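Local coordinates for protein TRAP dicarboxylate transporter, DctP subunit (Sulfurospirillum deleyianum, PDB 4OVS) that probably captures succinate or a related dicarboxylate in the periplasm and delivers it to the membrane components of a TRAP transporter, at residues Pro160-Ser172 and Phe180-Phe192. Numbering follows the deposited sequence.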
loop_
_atom_site.group_PDB
_atom_site.type_symbol
_atom_site.label_atom_id
_atom_site.label_comp_id
_atom_site.label_asym_id
_atom_site.label_seq_id
_atom_site.Cartn_x
_atom_site.Cartn_y
_atom_site.Cartn_z
ATOM N N PRO A 160 -22.730 -5.874 -1.300
ATOM C CA PRO A 160 -21.989 -6.908 -2.031
ATOM C C PRO A 160 -22.626 -7.237 -3.370
ATOM O O PRO A 160 -21.936 -7.400 -4.377
ATOM C CB PRO A 160 -22.082 -8.104 -1.095
ATOM C CG PRO A 160 -22.102 -7.471 0.254
ATOM C CD PRO A 160 -22.960 -6.261 0.097
ATOM N N GLU A 161 -23.948 -7.334 -3.345
ATOM C CA GLU A 161 -24.769 -7.508 -4.512
ATOM C C GLU A 161 -24.342 -6.619 -5.688
ATOM O O GLU A 161 -24.359 -7.048 -6.837
ATOM C CB GLU A 161 -26.200 -7.197 -4.092
ATOM C CG GLU A 161 -27.224 -7.356 -5.156
ATOM C CD GLU A 161 -28.484 -6.538 -4.875
ATOM O OE1 GLU A 161 -28.542 -5.896 -3.795
ATOM O OE2 GLU A 161 -29.403 -6.534 -5.738
ATOM N N ASP A 162 -23.941 -5.387 -5.404
ATOM C CA ASP A 162 -23.652 -4.413 -6.464
ATOM C C ASP A 162 -22.319 -4.644 -7.174
ATOM O O ASP A 162 -22.115 -4.244 -8.341
ATOM C CB ASP A 162 -23.686 -3.012 -5.880
ATOM C CG ASP A 162 -25.034 -2.670 -5.325
ATOM O OD1 ASP A 162 -26.031 -3.182 -5.884
ATOM O OD2 ASP A 162 -25.092 -1.918 -4.324
ATOM N N ALA A 163 -21.412 -5.289 -6.461
ATOM C CA ALA A 163 -20.089 -5.539 -6.993
ATOM C C ALA A 163 -20.156 -6.677 -8.001
ATOM O O ALA A 163 -19.277 -6.816 -8.850
ATOM C CB ALA A 163 -19.138 -5.883 -5.869
ATOM N N ALA A 164 -21.201 -7.494 -7.906
ATOM C CA ALA A 164 -21.280 -8.709 -8.724
ATOM C C ALA A 164 -21.326 -8.408 -10.233
ATOM O O ALA A 164 -22.115 -7.589 -10.705
ATOM C CB ALA A 164 -22.475 -9.532 -8.308
ATOM N N GLY A 165 -20.466 -9.067 -11.000
ATOM C CA GLY A 165 -20.494 -8.903 -12.442
ATOM C C GLY A 165 -19.559 -7.812 -12.912
ATOM O O GLY A 165 -19.426 -7.577 -14.109
ATOM N N GLN A 166 -18.903 -7.149 -11.969
ATOM C CA GLN A 166 -17.989 -6.065 -12.298
ATOM C C GLN A 166 -16.517 -6.502 -12.274
ATOM O O GLN A 166 -16.105 -7.318 -11.446
ATOM C CB GLN A 166 -18.183 -4.894 -11.331
ATOM C CG GLN A 166 -19.523 -4.173 -11.462
ATOM C CD GLN A 166 -19.509 -2.827 -10.758
ATOM O OE1 GLN A 166 -18.591 -2.022 -10.938
ATOM N NE2 GLN A 166 -20.520 -2.585 -9.937
ATOM N N LYS A 167 -15.733 -5.950 -13.195
ATOM C CA LYS A 167 -14.296 -6.185 -13.242
ATOM C C LYS A 167 -13.547 -5.180 -12.358
ATOM O O LYS A 167 -13.732 -3.959 -12.476
ATOM C CB LYS A 167 -13.775 -6.070 -14.673
ATOM C CG LYS A 167 -14.227 -7.161 -15.634
ATOM C CD LYS A 167 -13.199 -7.311 -16.766
ATOM C CE LYS A 167 -13.522 -8.443 -17.742
ATOM N NZ LYS A 167 -12.287 -9.233 -18.091
ATOM N N PHE A 168 -12.690 -5.686 -11.480
ATOM C CA PHE A 168 -11.918 -4.818 -10.608
ATOM C C PHE A 168 -10.441 -5.054 -10.801
ATOM O O PHE A 168 -9.995 -6.199 -10.859
ATOM C CB PHE A 168 -12.278 -5.083 -9.144
ATOM C CG PHE A 168 -13.577 -4.453 -8.700
ATOM C CD1 PHE A 168 -13.589 -3.173 -8.151
ATOM C CD2 PHE A 168 -14.766 -5.144 -8.782
ATOM C CE1 PHE A 168 -14.751 -2.591 -7.731
ATOM C CE2 PHE A 168 -15.951 -4.559 -8.362
ATOM C CZ PHE A 168 -15.936 -3.277 -7.832
ATOM N N ARG A 169 -9.665 -3.981 -10.917
ATOM C CA ARG A 169 -8.218 -4.104 -10.760
ATOM C C ARG A 169 -7.876 -4.504 -9.315
ATOM O O ARG A 169 -8.486 -4.004 -8.374
ATOM C CB ARG A 169 -7.537 -2.770 -11.081
ATOM C CG ARG A 169 -6.007 -2.823 -11.095
ATOM C CD ARG A 169 -5.461 -2.369 -9.765
ATOM N NE ARG A 169 -4.025 -2.575 -9.621
ATOM C CZ ARG A 169 -3.295 -1.999 -8.666
ATOM N NH1 ARG A 169 -3.883 -1.161 -7.816
ATOM N NH2 ARG A 169 -1.978 -2.257 -8.559
ATOM N N ILE A 170 -6.907 -5.397 -9.149
ATOM C CA ILE A 170 -6.307 -5.670 -7.836
ATOM C C ILE A 170 -4.792 -5.701 -7.929
ATOM O O ILE A 170 -4.224 -5.899 -9.002
ATOM C CB ILE A 170 -6.703 -7.032 -7.289
ATOM C CG1 ILE A 170 -6.406 -8.122 -8.318
ATOM C CG2 ILE A 170 -8.164 -7.038 -6.929
ATOM C CD1 ILE A 170 -6.549 -9.543 -7.741
HETATM N N MSE A 171 -4.141 -5.525 -6.797
HETATM C CA MSE A 171 -2.737 -5.880 -6.662
HETATM C C MSE A 171 -2.615 -7.407 -6.630
HETATM O O MSE A 171 -3.627 -8.119 -6.452
HETATM C CB MSE A 171 -2.187 -5.292 -5.382
HETATM C CG MSE A 171 -2.242 -3.756 -5.287
HETATM SE SE MSE A 171 -1.795 -3.149 -3.421
HETATM C CE MSE A 171 -3.392 -3.786 -2.493
ATOM N N SER A 172 -1.386 -7.907 -6.777
ATOM C CA SER A 172 -1.179 -9.335 -7.002
ATOM C C SER A 172 -1.184 -10.107 -5.713
ATOM O O SER A 172 -0.141 -10.347 -5.130
ATOM C CB SER A 172 0.154 -9.608 -7.683
ATOM O OG SER A 172 0.239 -10.992 -8.021
ATOM N N PHE A 180 -12.864 -10.524 -3.891
ATOM C CA PHE A 180 -13.799 -10.004 -4.876
ATOM C C PHE A 180 -14.607 -11.118 -5.503
ATOM O O PHE A 180 -15.762 -10.921 -5.923
ATOM C CB PHE A 180 -13.041 -9.263 -5.947
ATOM C CG PHE A 180 -12.736 -7.853 -5.592
ATOM C CD1 PHE A 180 -13.713 -6.889 -5.691
ATOM C CD2 PHE A 180 -11.471 -7.490 -5.185
ATOM C CE1 PHE A 180 -13.448 -5.593 -5.379
ATOM C CE2 PHE A 180 -11.189 -6.175 -4.855
ATOM C CZ PHE A 180 -12.181 -5.226 -4.957
ATOM N N LYS A 181 -13.998 -12.286 -5.583
ATOM C CA LYS A 181 -14.716 -13.463 -6.028
ATOM C C LYS A 181 -15.845 -13.742 -5.050
ATOM O O LYS A 181 -16.905 -14.207 -5.436
ATOM C CB LYS A 181 -13.776 -14.662 -6.139
ATOM C CG LYS A 181 -13.050 -14.788 -7.484
ATOM C CD LYS A 181 -11.772 -15.630 -7.358
ATOM C CE LYS A 181 -11.341 -16.280 -8.655
ATOM N NZ LYS A 181 -11.167 -15.308 -9.748
ATOM N N ALA A 182 -15.633 -13.415 -3.786
ATOM C CA ALA A 182 -16.624 -13.701 -2.761
ATOM C C ALA A 182 -17.904 -12.903 -2.948
ATOM O O ALA A 182 -18.957 -13.326 -2.485
ATOM C CB ALA A 182 -16.049 -13.422 -1.418
ATOM N N VAL A 183 -17.819 -11.749 -3.611
ATOM C CA VAL A 183 -19.027 -10.968 -3.934
ATOM C C VAL A 183 -19.301 -10.942 -5.432
ATOM O O VAL A 183 -19.994 -10.056 -5.937
ATOM C CB VAL A 183 -18.935 -9.523 -3.396
ATOM C CG1 VAL A 183 -18.670 -9.540 -1.881
ATOM C CG2 VAL A 183 -17.838 -8.777 -4.093
ATOM N N GLY A 184 -18.784 -11.939 -6.147
ATOM C CA GLY A 184 -19.257 -12.209 -7.499
ATOM C C GLY A 184 -18.640 -11.312 -8.550
ATOM O O GLY A 184 -19.145 -11.206 -9.680
ATOM N N ALA A 185 -17.542 -10.663 -8.176
ATOM C CA ALA A 185 -16.794 -9.832 -9.106
ATOM C C ALA A 185 -15.671 -10.601 -9.822
ATOM O O ALA A 185 -15.334 -11.747 -9.472
ATOM C CB ALA A 185 -16.224 -8.624 -8.368
ATOM N N ASN A 186 -15.092 -9.940 -10.816
ATOM C CA ASN A 186 -14.032 -10.494 -11.633
ATOM C C ASN A 186 -12.756 -9.697 -11.384
ATOM O O ASN A 186 -12.581 -8.613 -11.950
ATOM C CB ASN A 186 -14.452 -10.401 -13.100
ATOM C CG ASN A 186 -13.548 -11.184 -14.036
ATOM O OD1 ASN A 186 -12.573 -11.803 -13.615
ATOM N ND2 ASN A 186 -13.885 -11.166 -15.323
ATOM N N PRO A 187 -11.861 -10.202 -10.513
ATOM C CA PRO A 187 -10.657 -9.407 -10.252
ATOM C C PRO A 187 -9.591 -9.634 -11.321
ATOM O O PRO A 187 -9.541 -10.678 -11.941
ATOM C CB PRO A 187 -10.186 -9.902 -8.877
ATOM C CG PRO A 187 -11.146 -11.067 -8.504
ATOM C CD PRO A 187 -11.849 -11.455 -9.758
ATOM N N GLN A 188 -8.740 -8.646 -11.517
ATOM C CA GLN A 188 -7.726 -8.697 -12.533
ATOM C C GLN A 188 -6.478 -7.946 -12.038
ATOM O O GLN A 188 -6.556 -6.769 -11.683
ATOM C CB GLN A 188 -8.274 -8.014 -13.775
ATOM C CG GLN A 188 -7.492 -8.261 -15.006
ATOM C CD GLN A 188 -8.046 -7.496 -16.188
ATOM O OE1 GLN A 188 -9.252 -7.229 -16.273
ATOM N NE2 GLN A 188 -7.165 -7.153 -17.123
ATOM N N VAL A 189 -5.329 -8.613 -12.047
ATOM C CA VAL A 189 -4.102 -7.982 -11.587
ATOM C C VAL A 189 -3.513 -7.059 -12.649
ATOM O O VAL A 189 -3.324 -7.473 -13.797
ATOM C CB VAL A 189 -3.041 -9.029 -11.220
ATOM C CG1 VAL A 189 -1.844 -8.359 -10.632
ATOM C CG2 VAL A 189 -3.602 -10.010 -10.251
ATOM N N LEU A 190 -3.244 -5.809 -12.272
ATOM C CA LEU A 190 -2.526 -4.864 -13.132
ATOM C C LEU A 190 -1.518 -4.076 -12.295
ATOM O O LEU A 190 -1.733 -3.858 -11.118
ATOM C CB LEU A 190 -3.505 -3.873 -13.820
ATOM C CG LEU A 190 -4.480 -4.426 -14.861
ATOM C CD1 LEU A 190 -5.496 -3.370 -15.302
ATOM C CD2 LEU A 190 -3.735 -4.916 -16.069
ATOM N N PRO A 191 -0.402 -3.669 -12.897
ATOM C CA PRO A 191 0.575 -2.884 -12.143
ATOM C C PRO A 191 -0.032 -1.504 -11.825
ATOM O O PRO A 191 -0.861 -0.980 -12.613
ATOM C CB PRO A 191 1.728 -2.713 -13.125
ATOM C CG PRO A 191 1.417 -3.578 -14.317
ATOM C CD PRO A 191 -0.040 -3.813 -14.319
ATOM N N PHE A 192 0.374 -0.912 -10.716
ATOM C CA PHE A 192 -0.147 0.397 -10.324
ATOM C C PHE A 192 -0.098 1.422 -11.502
ATOM O O PHE A 192 -1.026 2.205 -11.696
ATOM C CB PHE A 192 0.583 0.912 -9.064
ATOM C CG PHE A 192 -0.083 2.088 -8.380
ATOM C CD1 PHE A 192 -1.359 1.975 -7.819
ATOM C CD2 PHE A 192 0.594 3.294 -8.236
ATOM C CE1 PHE A 192 -1.999 3.096 -7.173
ATOM C CE2 PHE A 192 -0.027 4.383 -7.635
ATOM C CZ PHE A 192 -1.321 4.274 -7.063
HETATM O O HOH W 1 -9.765 -7.501 -19.551
#
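Arg169 NE and NH2 both donate to Leu190 O, each at 3.0 Å, with the oxygen at the edge of the guanidinium and close to its plane. With CG anti to the backbone N (chi1 -174°), Arg169 CG rests against Leu190 CB, 3.8 Å away, and the bend at chi2 then brings NE and the guanidinium round to Leu190 O. NH1 points elsewhere: it donates to a bound succinate, while Asp72 adds a long, weak ion pair to NH2. Arg169 belongs to strand 167-170, which runs parallel to strand 186-189 and is joined to it by helix 174-181 in a beta-alpha-beta crossover; Phe168 N gives to Asn186 O, Gln188 N to Phe168 O and Ile170 N to Gln188 O.

Opposite Arg169 across the small sheet, the apolar face packs against that helix. The Phe168 and Phe180 rings form an offset stack, centroids 4.6 Å apart and planes inclined by 26°, with Phe180 CE1 over one face of Phe168. Ile170 divides its branches: CG2 meets the CD2-CE2 side of Phe180, whereas CD1 lies 3.8 Å from Pro187 CB. At the end of helix 174-181, Val183 CG2 touches Ala163 CB at 3.6 Å, just before Gly184 closes the helix in a Schellman motif.

With an alanine here, Leu190 O would probably lose both side-chain donors of Arg169, and the succinate its NH1 donor and positive charge. The contact thus illustrates how a binding residue is positioned by its own fold: two N-H groups spent on a backbone carbonyl restrict the guanidinium's rotation, leaving NH1 directed at the dicarboxylate.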